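Long-range contacts in putative tryptophan halogenase (Xanthomonas campestris pv. campestris, PDB 6Y1W), which probably halogenates an aromatic substrate with the help of a reduced flavin cofactor and molecular oxygen: residues 19-24 / 45-50; 31-36 / 175-180; 188-193 / 203-208; 216-221 / 330-335. One frame throughout, in Å; residues are numbered along the deposited sequence.

Interaction 1 (19-24 / 45-50). With BU9 (Meso-2,3-Butanediol), chain M.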
loop_
_atom_site.group_PDB
_atom_site.type_symbol
_atom_site.label_atom_id
_atom_site.label_comp_id
_atom_site.label_asym_id
_atom_site.label_seq_id
_atom_site.Cartn_x
_atom_site.Cartn_y
_atom_site.Cartn_z
ATOM N N VAL A 19 -2.931 2.680 -31.797
ATOM C CA VAL A 19 -2.447 1.578 -30.965
ATOM C C VAL A 19 -2.650 0.284 -31.728
ATOM O O VAL A 19 -3.753 0.005 -32.212
ATOM C CB VAL A 19 -3.166 1.515 -29.611
ATOM C CG1 VAL A 19 -2.636 0.331 -28.761
ATOM C CG2 VAL A 19 -3.000 2.830 -28.846
ATOM N N VAL A 20 -1.589 -0.511 -31.826
ATOM C CA VAL A 20 -1.646 -1.776 -32.546
ATOM C C VAL A 20 -1.396 -2.895 -31.528
ATOM O O VAL A 20 -0.384 -2.871 -30.819
ATOM C CB VAL A 20 -0.617 -1.822 -33.684
ATOM C CG1 VAL A 20 -0.624 -3.196 -34.312
ATOM C CG2 VAL A 20 -0.948 -0.741 -34.716
ATOM N N ILE A 21 -2.317 -3.844 -31.449
ATOM C CA ILE A 21 -2.237 -4.982 -30.521
ATOM C C ILE A 21 -1.852 -6.205 -31.341
ATOM O O ILE A 21 -2.572 -6.606 -32.261
ATOM C CB ILE A 21 -3.579 -5.194 -29.802
ATOM C CG1 ILE A 21 -3.896 -3.940 -28.987
ATOM C CG2 ILE A 21 -3.520 -6.423 -28.854
ATOM C CD1 ILE A 21 -5.309 -3.892 -28.406
ATOM N N ALA A 22 -0.705 -6.787 -31.051
ATOM C CA ALA A 22 -0.228 -7.968 -31.777
ATOM C C ALA A 22 -0.612 -9.205 -30.988
ATOM O O ALA A 22 -0.102 -9.408 -29.887
ATOM C CB ALA A 22 1.286 -7.905 -31.989
ATOM N N GLY A 23 -1.541 -9.993 -31.524
ATOM C CA GLY A 23 -2.021 -11.174 -30.834
ATOM C C GLY A 23 -3.409 -10.986 -30.250
ATOM O O GLY A 23 -3.786 -9.899 -29.804
ATOM N N GLY A 24 -4.169 -12.082 -30.225
ATOM C CA GLY A 24 -5.515 -12.082 -29.698
ATOM C C GLY A 24 -5.536 -12.808 -28.374
ATOM O O GLY A 24 -4.732 -12.508 -27.484
ATOM N N ILE A 45 -7.556 1.873 -32.805
ATOM C CA ILE A 45 -7.058 0.652 -32.184
ATOM C C ILE A 45 -7.244 -0.492 -33.155
ATOM O O ILE A 45 -8.375 -0.766 -33.583
ATOM C CB ILE A 45 -7.778 0.353 -30.866
ATOM C CG1 ILE A 45 -7.688 1.557 -29.947
ATOM C CG2 ILE A 45 -7.168 -0.920 -30.200
ATOM C CD1 ILE A 45 -8.718 1.576 -28.807
ATOM N N THR A 46 -6.144 -1.178 -33.471
ATOM C CA THR A 46 -6.141 -2.312 -34.384
ATOM C C THR A 46 -5.570 -3.527 -33.681
ATOM O O THR A 46 -4.528 -3.422 -33.031
ATOM C CB THR A 46 -5.295 -1.984 -35.604
ATOM O OG1 THR A 46 -5.824 -0.785 -36.226
ATOM C CG2 THR A 46 -5.236 -3.174 -36.568
ATOM N N LEU A 47 -6.233 -4.682 -33.825
ATOM C CA LEU A 47 -5.723 -5.942 -33.279
ATOM C C LEU A 47 -5.493 -6.911 -34.430
ATOM O O LEU A 47 -6.385 -7.108 -35.268
ATOM C CB LEU A 47 -6.697 -6.553 -32.249
ATOM C CG LEU A 47 -6.156 -7.776 -31.479
ATOM C CD1 LEU A 47 -6.859 -7.846 -30.130
ATOM C CD2 LEU A 47 -6.351 -9.105 -32.258
ATOM N N VAL A 48 -4.285 -7.477 -34.480
ATOM C CA VAL A 48 -3.874 -8.449 -35.494
ATOM C C VAL A 48 -3.799 -9.818 -34.833
ATOM O O VAL A 48 -3.080 -9.998 -33.848
ATOM C CB VAL A 48 -2.514 -8.089 -36.102
ATOM C CG1 VAL A 48 -2.087 -9.139 -37.157
ATOM C CG2 VAL A 48 -2.559 -6.657 -36.677
ATOM N N GLU A 49 -4.499 -10.796 -35.399
ATOM C CA GLU A 49 -4.411 -12.150 -34.870
ATOM C C GLU A 49 -4.676 -13.124 -36.004
ATOM O O GLU A 49 -5.396 -12.821 -36.961
ATOM C CB GLU A 49 -5.403 -12.415 -33.723
ATOM C CG GLU A 49 -6.889 -12.344 -34.139
ATOM C CD GLU A 49 -7.865 -12.738 -33.019
ATOM O OE1 GLU A 49 -7.466 -13.435 -32.046
ATOM O OE2 GLU A 49 -9.060 -12.392 -33.130
ATOM N N SER A 50 -4.147 -14.326 -35.842
ATOM C CA SER A 50 -4.276 -15.384 -36.833
ATOM C C SER A 50 -5.349 -16.362 -36.381
ATOM O O SER A 50 -5.356 -16.773 -35.213
ATOM C CB SER A 50 -2.948 -16.120 -36.988
ATOM O OG SER A 50 -3.147 -17.290 -37.745
HETATM C C03 BU9 M . 1.353 -14.688 -34.041
HETATM C C04 BU9 M . 0.666 -14.205 -35.326
HETATM O O06 BU9 M . 1.575 -13.411 -36.044
HETATM C C05 BU9 M . -0.614 -13.412 -35.016
HETATM C C01 BU9 M . -1.547 -14.231 -34.115
HETATM O O6 BU9 M . -0.314 -12.187 -34.381
HETATM O O HOH W 1 -4.300 1.295 -35.130
#
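Ile-21 stands across from Leu-47 on the sheet face these two share with Val-19 and Ile-45, and crosses both Leu-47 and Ile-45 at a slant. It reaches back with CD1, which meets Ile-45 CG2 at 3.9 Å. Its other branch, CG2, stands anti to the backbone N and meets Leu-47 CD1 at 3.8 Å. Leu-47 has CG anti to its backbone N (chi1 -172°), which puts CG 3.6 Å from Gly-23 O, a buried carbonyl without a polar partner; CD2 reaches Gly-24 CA. The strands are parallel neighbours, zipped by four backbone hydrogen bonds from Thr-46 N to Val-19 O through Gly-23 N to Val-48 O. With helix 25-39 between them they form the beta-alpha-beta unit that opens a Rossmann-type fold, and Gly-23 starts a GxGxxG-like turn in which Gly-24 is a predicted FAD-binding residue. Glu-49 runs extended beyond CG alongside this turn, its OE1 3.3 Å from Gly-24 CA; OE2 is held by Arg-185 and Trp-29. On the reverse face, with Val-20, Ala-22 and Val-48, Thr-46 OG1 shares a water with Val-19 O. Meso-2,3-butanediol lies at the strand ends, its O6 3.6 Å from Val-48 O.

Interaction 2 (31-36 / 175-180)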
loop_
_atom_site.group_PDB
_atom_site.type_symbol
_atom_site.label_atom_id
_atom_site.label_comp_id
_atom_site.label_asym_id
_atom_site.label_seq_id
_atom_site.Cartn_x
_atom_site.Cartn_y
_atom_site.Cartn_z
ATOM N N ALA A 31 -6.916 -6.442 -23.482
ATOM C CA ALA A 31 -6.313 -5.128 -23.713
ATOM C C ALA A 31 -7.184 -4.295 -24.642
ATOM O O ALA A 31 -7.431 -3.107 -24.390
ATOM C CB ALA A 31 -4.909 -5.307 -24.306
ATOM N N ALA A 32 -7.655 -4.909 -25.733
ATOM C CA ALA A 32 -8.506 -4.186 -26.668
ATOM C C ALA A 32 -9.766 -3.705 -25.986
ATOM O O ALA A 32 -10.246 -2.606 -26.266
ATOM C CB ALA A 32 -8.881 -5.079 -27.848
ATOM N N ALA A 33 -10.333 -4.537 -25.110
ATOM C CA ALA A 33 -11.599 -4.191 -24.471
ATOM C C ALA A 33 -11.446 -2.991 -23.557
ATOM O O ALA A 33 -12.234 -2.036 -23.627
ATOM C CB ALA A 33 -12.128 -5.407 -23.686
ATOM N N ALA A 34 -10.441 -3.019 -22.672
ATOM C CA ALA A 34 -10.272 -1.918 -21.734
ATOM C C ALA A 34 -9.838 -0.643 -22.453
ATOM O O ALA A 34 -10.321 0.448 -22.111
ATOM C CB ALA A 34 -9.249 -2.295 -20.658
ATOM N N LEU A 35 -8.912 -0.761 -23.417
ATOM C CA LEU A 35 -8.418 0.432 -24.108
ATOM C C LEU A 35 -9.522 1.071 -24.940
ATOM O O LEU A 35 -9.647 2.304 -24.962
ATOM C CB LEU A 35 -7.219 0.064 -24.992
ATOM C CG LEU A 35 -6.591 1.193 -25.790
ATOM C CD1 LEU A 35 -6.026 2.214 -24.773
ATOM C CD2 LEU A 35 -5.466 0.628 -26.707
ATOM N N SER A 36 -10.336 0.254 -25.634
ATOM C CA SER A 36 -11.368 0.828 -26.491
ATOM C C SER A 36 -12.512 1.398 -25.665
ATOM O O SER A 36 -13.066 2.450 -26.017
ATOM C CB SER A 36 -11.875 -0.202 -27.517
ATOM O OG SER A 36 -12.620 -1.260 -26.886
ATOM N N ARG A 175 -13.921 -9.849 -27.498
ATOM C CA ARG A 175 -13.803 -9.388 -28.874
ATOM C C ARG A 175 -15.080 -8.679 -29.301
ATOM O O ARG A 175 -15.035 -7.616 -29.937
ATOM C CB ARG A 175 -13.545 -10.563 -29.816
ATOM C CG ARG A 175 -13.646 -10.137 -31.288
ATOM C CD ARG A 175 -13.184 -11.291 -32.210
ATOM N NE ARG A 175 -13.730 -11.069 -33.541
ATOM C CZ ARG A 175 -13.695 -11.990 -34.506
ATOM N NH1 ARG A 175 -13.114 -13.157 -34.298
ATOM N NH2 ARG A 175 -14.235 -11.717 -35.703
ATOM N N ARG A 176 -16.227 -9.278 -28.979
ATOM C CA ARG A 176 -17.517 -8.658 -29.299
ATOM C C ARG A 176 -17.643 -7.299 -28.627
ATOM O O ARG A 176 -18.019 -6.298 -29.254
ATOM C CB ARG A 176 -18.655 -9.563 -28.838
ATOM C CG ARG A 176 -18.861 -10.803 -29.666
ATOM C CD ARG A 176 -20.102 -11.590 -29.183
ATOM N NE ARG A 176 -19.848 -13.032 -29.157
ATOM C CZ ARG A 176 -19.728 -13.782 -30.251
ATOM N NH1 ARG A 176 -19.837 -13.229 -31.454
ATOM N NH2 ARG A 176 -19.495 -15.088 -30.145
ATOM N N PHE A 177 -17.325 -7.251 -27.342
ATOM C CA PHE A 177 -17.310 -5.977 -26.608
ATOM C C PHE A 177 -16.419 -4.929 -27.285
ATOM O O PHE A 177 -16.808 -3.760 -27.439
ATOM C CB PHE A 177 -16.853 -6.306 -25.182
ATOM C CG PHE A 177 -16.747 -5.124 -24.223
ATOM C CD1 PHE A 177 -15.579 -4.339 -24.190
ATOM C CD2 PHE A 177 -17.750 -4.826 -23.312
ATOM C CE1 PHE A 177 -15.430 -3.289 -23.287
ATOM C CE2 PHE A 177 -17.600 -3.743 -22.398
ATOM C CZ PHE A 177 -16.446 -2.983 -22.388
ATOM N N SER A 178 -15.208 -5.333 -27.658
ATOM C CA SER A 178 -14.212 -4.432 -28.237
ATOM C C SER A 178 -14.631 -3.907 -29.606
ATOM O O SER A 178 -14.434 -2.727 -29.908
ATOM C CB SER A 178 -12.873 -5.164 -28.372
ATOM O OG SER A 178 -12.373 -5.593 -27.095
ATOM N N GLU A 179 -15.134 -4.786 -30.470
ATOM C CA GLU A 179 -15.544 -4.332 -31.788
ATOM C C GLU A 179 -16.648 -3.284 -31.665
ATOM O O GLU A 179 -16.725 -2.363 -32.495
ATOM C CB GLU A 179 -15.943 -5.546 -32.640
ATOM C CG GLU A 179 -14.735 -6.387 -32.990
ATOM C CD GLU A 179 -15.062 -7.667 -33.749
ATOM O OE1 GLU A 179 -16.241 -8.069 -33.807
ATOM O OE2 GLU A 179 -14.101 -8.253 -34.275
ATOM N N GLY A 180 -17.475 -3.393 -30.616
ATOM C CA GLY A 180 -18.513 -2.414 -30.344
ATOM C C GLY A 180 -17.998 -1.031 -30.001
ATOM O O GLY A 180 -18.687 -0.033 -30.223
#
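Ala-32 meets Ser-178 first, its CB pointing at the second helix and lying 3.6 Å from Ser-178 OG. One residue on, Ala-33 takes most of the contact on its helix. Its CB fits between Ser-178 OG, at 3.4 Å, and the ring atom CD1 of Phe-177, at 3.6 Å, while Ala-33 O sits at the edge of that ring, near its plane, 3.4 Å from CE1. The ring gets there because Phe-177 CG is anti to the backbone N (chi1 180°). Ser-178 OG comes within 3.0 Å of Ala-33 N at a poor angle for bonding; its hydrogen bond goes back to Leu-174 O in its own helix. A turn further, Ser-36 points its CB at the second helix, but OG turns back and donates to Ala-32 O over 2.8 Å, reaching that carbonyl from the opposite face to Ser-36 N. OG still touches Ser-178 CA at 3.8 Å. Small residues bring the helix axes to 8.3 Å, with a 32° crossing. Helix 25-39, the first of the Rossmann-type unit, thus has helix 167-180 against Ala-32, Ala-33 and Ser-36, helix 350-363 against Ala-31 and Ala-34, helix 65-73 against Ala-33 and Ala-34, and strand 44-49 beneath Ala-32 and Leu-35.

Interaction 3 (188-193 / 203-208). With BU9 (Meso-2,3-Butanediol), chain M.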
loop_
_atom_site.group_PDB
_atom_site.type_symbol
_atom_site.label_atom_id
_atom_site.label_comp_id
_atom_site.label_asym_id
_atom_site.label_seq_id
_atom_site.Cartn_x
_atom_site.Cartn_y
_atom_site.Cartn_z
ATOM N N GLY A 188 -4.668 -12.473 -39.660
ATOM C CA GLY A 188 -3.485 -12.782 -40.433
ATOM C C GLY A 188 -2.283 -13.067 -39.566
ATOM O O GLY A 188 -2.339 -13.043 -38.335
ATOM N N ARG A 189 -1.172 -13.300 -40.249
ATOM C CA ARG A 189 0.073 -13.612 -39.576
ATOM C C ARG A 189 1.103 -12.537 -39.858
ATOM O O ARG A 189 1.322 -12.143 -41.009
ATOM C CB ARG A 189 0.610 -14.981 -40.016
ATOM C CG ARG A 189 -0.328 -16.107 -39.650
ATOM C CD ARG A 189 0.015 -17.408 -40.354
ATOM N NE ARG A 189 0.874 -18.283 -39.554
ATOM C CZ ARG A 189 0.590 -18.733 -38.331
ATOM N NH1 ARG A 189 -0.547 -18.411 -37.730
ATOM N NH2 ARG A 189 1.451 -19.527 -37.705
ATOM N N ILE A 190 1.806 -12.155 -38.807
ATOM C CA ILE A 190 2.834 -11.130 -38.907
ATOM C C ILE A 190 4.065 -11.768 -39.550
ATOM O O ILE A 190 4.610 -12.749 -39.035
ATOM C CB ILE A 190 3.161 -10.548 -37.524
ATOM C CG1 ILE A 190 1.936 -9.865 -36.919
ATOM C CG2 ILE A 190 4.275 -9.531 -37.613
ATOM C CD1 ILE A 190 2.145 -9.493 -35.470
ATOM N N GLY A 191 4.487 -11.227 -40.688
ATOM C CA GLY A 191 5.685 -11.702 -41.363
ATOM C C GLY A 191 6.956 -10.973 -40.967
ATOM O O GLY A 191 8.036 -11.575 -40.947
ATOM N N SER A 192 6.857 -9.681 -40.657
ATOM C CA SER A 192 8.024 -8.937 -40.201
ATOM C C SER A 192 7.585 -7.719 -39.394
ATOM O O SER A 192 6.433 -7.274 -39.470
ATOM C CB SER A 192 8.915 -8.529 -41.377
ATOM O OG SER A 192 8.262 -7.621 -42.236
ATOM N N VAL A 193 8.519 -7.213 -38.588
ATOM C CA VAL A 193 8.326 -6.022 -37.775
ATOM C C VAL A 193 9.339 -4.982 -38.225
ATOM O O VAL A 193 10.544 -5.257 -38.239
ATOM C CB VAL A 193 8.496 -6.340 -36.284
ATOM C CG1 VAL A 193 8.195 -5.122 -35.438
ATOM C CG2 VAL A 193 7.610 -7.528 -35.902
ATOM N N ALA A 203 7.878 0.619 -35.839
ATOM C CA ALA A 203 7.171 1.482 -36.786
ATOM C C ALA A 203 5.905 0.853 -37.364
ATOM O O ALA A 203 4.901 1.553 -37.545
ATOM C CB ALA A 203 8.104 1.874 -37.940
ATOM N N ALA A 204 5.918 -0.445 -37.660
ATOM C CA ALA A 204 4.775 -1.068 -38.310
ATOM C C ALA A 204 4.930 -2.572 -38.243
ATOM O O ALA A 204 6.043 -3.092 -38.116
ATOM C CB ALA A 204 4.645 -0.635 -39.779
ATOM N N LEU A 205 3.806 -3.264 -38.372
ATOM C CA LEU A 205 3.824 -4.696 -38.612
ATOM C C LEU A 205 3.552 -4.932 -40.090
ATOM O O LEU A 205 2.849 -4.146 -40.742
ATOM C CB LEU A 205 2.775 -5.443 -37.785
ATOM C CG LEU A 205 2.716 -5.084 -36.299
ATOM C CD1 LEU A 205 1.539 -5.826 -35.689
ATOM C CD2 LEU A 205 4.024 -5.420 -35.558
ATOM N N VAL A 206 4.172 -5.976 -40.634
ATOM C CA VAL A 206 3.919 -6.387 -42.009
ATOM C C VAL A 206 3.403 -7.815 -41.995
ATOM O O VAL A 206 4.091 -8.718 -41.498
ATOM C CB VAL A 206 5.166 -6.255 -42.894
ATOM C CG1 VAL A 206 4.787 -6.621 -44.326
ATOM C CG2 VAL A 206 5.709 -4.825 -42.836
ATOM N N LEU A 207 2.191 -8.019 -42.519
ATOM C CA LEU A 207 1.580 -9.340 -42.533
ATOM C C LEU A 207 2.117 -10.181 -43.689
ATOM O O LEU A 207 2.795 -9.689 -44.596
ATOM C CB LEU A 207 0.054 -9.247 -42.640
ATOM C CG LEU A 207 -0.634 -8.382 -41.572
ATOM C CD1 LEU A 207 -2.146 -8.502 -41.659
ATOM C CD2 LEU A 207 -0.152 -8.744 -40.175
ATOM N N ASP A 208 1.754 -11.468 -43.673
ATOM C CA ASP A 208 2.254 -12.367 -44.705
ATOM C C ASP A 208 1.749 -12.002 -46.095
ATOM O O ASP A 208 2.379 -12.386 -47.082
ATOM C CB ASP A 208 1.830 -13.807 -44.398
ATOM C CG ASP A 208 2.688 -14.459 -43.336
ATOM O OD1 ASP A 208 3.756 -13.897 -42.987
ATOM O OD2 ASP A 208 2.289 -15.546 -42.856
HETATM C C03 BU9 M . 1.353 -14.688 -34.041
HETATM C C04 BU9 M . 0.666 -14.205 -35.326
HETATM O O06 BU9 M . 1.575 -13.411 -36.044
HETATM C C05 BU9 M . -0.614 -13.412 -35.016
HETATM C C01 BU9 M . -1.547 -14.231 -34.115
HETATM O O6 BU9 M . -0.314 -12.187 -34.381
HETATM O O HOH W 2 -1.207 -12.578 -43.332
#
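Ile-190 packs against both Leu-205 and Leu-207, and its chain can be followed outward. CB lies 3.6 Å from O06 of meso-2,3-butanediol, whose hydroxyl oxygen accepts a nearly straight hydrogen bond from Ile-190 N (3.0 Å, 171°). CG1, beside the backbone N at chi1 -62°, keeps near O06 and meets Leu-207 CD2 at 4.0 Å. The other branch, CG2, passes Val-206 O. At the tip, CD1 touches Leu-205 CD1 at 3.7 Å and approaches O6, so one side chain touches both the diol and the leucines of the partner strand. Past it the antiparallel register slips by a residue: Gly-191 and Ser-192 both face Val-206 in a classic beta bulge, and Val-206 O takes the N-H of each. Within the bulge Ser-192 OG rests 3.4 Å from Val-206 CB. Toward the other end, Asp-208 N bonds Arg-189 O, and the two side chains run alongside, Asp-208 OD2 3.3 Å from Arg-189 CB. Arg-189 NH1 reaches on to Ser-50. The hairpin continues the sheet beyond strand 44-49, 184-195 running parallel to it and 202-207 turning back antiparallel: Ile-190 and Leu-207 lean on Val-48, while helix 227-232 packs on Ile-190, Val-193 and Leu-205.

Interaction 4 (216-221 / 330-335)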
loop_
_atom_site.group_PDB
_atom_site.type_symbol
_atom_site.label_atom_id
_atom_site.label_comp_id
_atom_site.label_asym_id
_atom_site.label_seq_id
_atom_site.Cartn_x
_atom_site.Cartn_y
_atom_site.Cartn_z
ATOM N N ASP A 216 1.635 3.911 -33.278
ATOM C CA ASP A 216 2.442 4.710 -32.365
ATOM C C ASP A 216 2.837 3.935 -31.120
ATOM O O ASP A 216 3.903 4.182 -30.553
ATOM C CB ASP A 216 1.680 5.979 -31.953
ATOM C CG ASP A 216 1.245 6.799 -33.158
ATOM O OD1 ASP A 216 2.090 7.023 -34.057
ATOM O OD2 ASP A 216 0.049 7.171 -33.232
ATOM N N LEU A 217 1.964 3.060 -30.663
ATOM C CA LEU A 217 2.189 2.261 -29.466
ATOM C C LEU A 217 1.743 0.864 -29.826
ATOM O O LEU A 217 0.701 0.701 -30.456
ATOM C CB LEU A 217 1.391 2.789 -28.285
ATOM C CG LEU A 217 1.449 1.962 -27.011
ATOM C CD1 LEU A 217 2.812 2.167 -26.318
ATOM C CD2 LEU A 217 0.315 2.455 -26.106
ATOM N N PHE A 218 2.536 -0.120 -29.443
ATOM C CA PHE A 218 2.305 -1.502 -29.812
ATOM C C PHE A 218 2.180 -2.309 -28.535
ATOM O O PHE A 218 3.043 -2.211 -27.664
ATOM C CB PHE A 218 3.458 -2.055 -30.656
ATOM C CG PHE A 218 3.508 -1.432 -32.048
ATOM C CD1 PHE A 218 4.064 -0.182 -32.231
ATOM C CD2 PHE A 218 2.911 -2.083 -33.133
ATOM C CE1 PHE A 218 4.070 0.394 -33.483
ATOM C CE2 PHE A 218 2.929 -1.521 -34.388
ATOM C CZ PHE A 218 3.516 -0.292 -34.570
ATOM N N LEU A 219 1.153 -3.135 -28.448
ATOM C CA LEU A 219 1.043 -4.051 -27.313
ATOM C C LEU A 219 1.414 -5.451 -27.781
ATOM O O LEU A 219 0.789 -5.986 -28.712
ATOM C CB LEU A 219 -0.373 -4.057 -26.742
ATOM C CG LEU A 219 -0.961 -2.671 -26.408
ATOM C CD1 LEU A 219 -2.340 -2.836 -25.722
ATOM C CD2 LEU A 219 0.016 -1.830 -25.589
ATOM N N ASP A 220 2.402 -6.073 -27.123
ATOM C CA ASP A 220 2.827 -7.423 -27.514
ATOM C C ASP A 220 2.028 -8.445 -26.716
ATOM O O ASP A 220 2.260 -8.644 -25.520
ATOM C CB ASP A 220 4.322 -7.627 -27.281
ATOM C CG ASP A 220 4.818 -8.896 -27.924
ATOM O OD1 ASP A 220 3.963 -9.765 -28.267
ATOM O OD2 ASP A 220 6.039 -9.066 -28.048
ATOM N N CYS A 221 1.008 -9.002 -27.366
ATOM C CA CYS A 221 0.195 -10.082 -26.815
ATOM C C CYS A 221 0.421 -11.378 -27.587
ATOM O O CYS A 221 -0.504 -12.186 -27.756
ATOM C CB CYS A 221 -1.283 -9.692 -26.827
ATOM S SG CYS A 221 -1.612 -8.252 -25.827
ATOM N N GLU A 330 9.239 -1.281 -23.244
ATOM C CA GLU A 330 10.521 -0.950 -23.875
ATOM C C GLU A 330 10.194 -0.091 -25.082
ATOM O O GLU A 330 9.436 -0.527 -25.951
ATOM C CB GLU A 330 11.263 -2.232 -24.272
ATOM C CG GLU A 330 12.513 -2.026 -25.115
ATOM C CD GLU A 330 13.710 -1.728 -24.269
ATOM O OE1 GLU A 330 13.553 -1.624 -23.033
ATOM O OE2 GLU A 330 14.807 -1.586 -24.847
ATOM N N LYS A 331 10.765 1.124 -25.131
ATOM C CA LYS A 331 10.482 2.052 -26.229
ATOM C C LYS A 331 8.965 2.209 -26.362
ATOM O O LYS A 331 8.321 2.614 -25.403
ATOM C CB LYS A 331 11.121 1.578 -27.532
ATOM C CG LYS A 331 12.668 1.358 -27.416
ATOM C CD LYS A 331 13.364 1.282 -28.778
ATOM C CE LYS A 331 14.895 1.233 -28.619
ATOM N NZ LYS A 331 15.299 2.159 -27.547
ATOM N N ASN A 332 8.391 1.928 -27.531
ATOM C CA ASN A 332 6.948 2.099 -27.718
ATOM C C ASN A 332 6.202 0.764 -27.744
ATOM O O ASN A 332 5.174 0.634 -28.417
ATOM C CB ASN A 332 6.633 2.904 -28.987
ATOM C CG ASN A 332 7.042 2.185 -30.279
ATOM O OD1 ASN A 332 7.941 1.351 -30.300
ATOM N ND2 ASN A 332 6.351 2.489 -31.358
ATOM N N CYS A 333 6.686 -0.208 -26.976
ATOM C CA CYS A 333 6.103 -1.540 -26.903
ATOM C C CYS A 333 5.835 -1.920 -25.445
ATOM O O CYS A 333 6.715 -1.787 -24.589
ATOM C CB CYS A 333 7.055 -2.562 -27.541
ATOM S SG CYS A 333 6.438 -4.265 -27.452
ATOM N N VAL A 334 4.606 -2.355 -25.154
ATOM C CA VAL A 334 4.253 -2.868 -23.822
ATOM C C VAL A 334 3.899 -4.335 -23.982
ATOM O O VAL A 334 2.980 -4.678 -24.746
ATOM C CB VAL A 334 3.089 -2.078 -23.189
ATOM C CG1 VAL A 334 2.722 -2.671 -21.846
ATOM C CG2 VAL A 334 3.457 -0.596 -22.995
ATOM N N ALA A 335 4.617 -5.212 -23.257
ATOM C CA ALA A 335 4.266 -6.634 -23.289
ATOM C C ALA A 335 3.211 -6.967 -22.239
ATOM O O ALA A 335 3.241 -6.452 -21.118
ATOM C CB ALA A 335 5.509 -7.510 -23.061
#
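Phe-218, Leu-219 and Asp-220 pair in parallel with Cys-333, Val-334 and Ala-335, the short strand axes 4.6 Å apart and 20° askew. The pairing adds strand 333-335 beside 217-220 in the sheet of the Rossmann-type, probably FAD-binding, fold; on its other side 217-220 borders strand 18-22. Three backbone hydrogen bonds make the ladder: Phe-218 N to Asn-332 O, Val-334 N to Phe-218 O at 3.0 Å, and Asp-220 N to Val-334 O at 2.8 Å. A type II' turn from Glu-330 to Cys-333, with Asn-332 at an inner corner, leads into strand 333-335. Asn-332 and Phe-218 lie side by side, pointing the same way with amide and ring planes 73° apart, and ND2 sits at the ring edge, 3.6 Å from CD1. On the opposite face Leu-219 CD2 rests on Val-334 CB at 3.9 Å, these two also side by side and pointing the same way, and Leu-217 CD1 reaches Asn-332 O. Back on the Phe-218 face, Cys-333 SG packs 4.0 Å from Asp-220 CB. Asp-220 OD1 is bonded to Thr-222 OG1, and OD2 accepts from Leu-228 N and Ile-229 N at the start of helix 227-232, whose positive end would tend to favour the charged form. At the far end, Asn-332 OD1 accepts from Ile-202 N and ND2 donates to Asp-216 O over 3.1 Å, from well above the carbonyl plane, a bond at either end of the amide.

Interactions 1, 3 and 4 are strand pairings within one sheet, while interaction 2 joins two helices that pack beside it. Strand 44-49 passes interaction 1 on to 3, where Glu-49 O lies 2.8 Å from Gly-188 N; strand 18-22 passes it on to 4, with Val-20 O 2.8 Å from Leu-219 N. Interaction 2 packs onto interaction 1 through Leu-35 CD2, 3.5 Å from Val-19 CG1. Phe-218 joins interaction 4 to 3, its CE2 4.0 Å from Leu-205 CG. Interactions 1 and 3 both line the meso-2,3-butanediol pocket. Interaction 1 also holds Gly-24 of the predicted FAD site, and the side chain of Ala-32 in interaction 2 is about 8 Å from Gly-24.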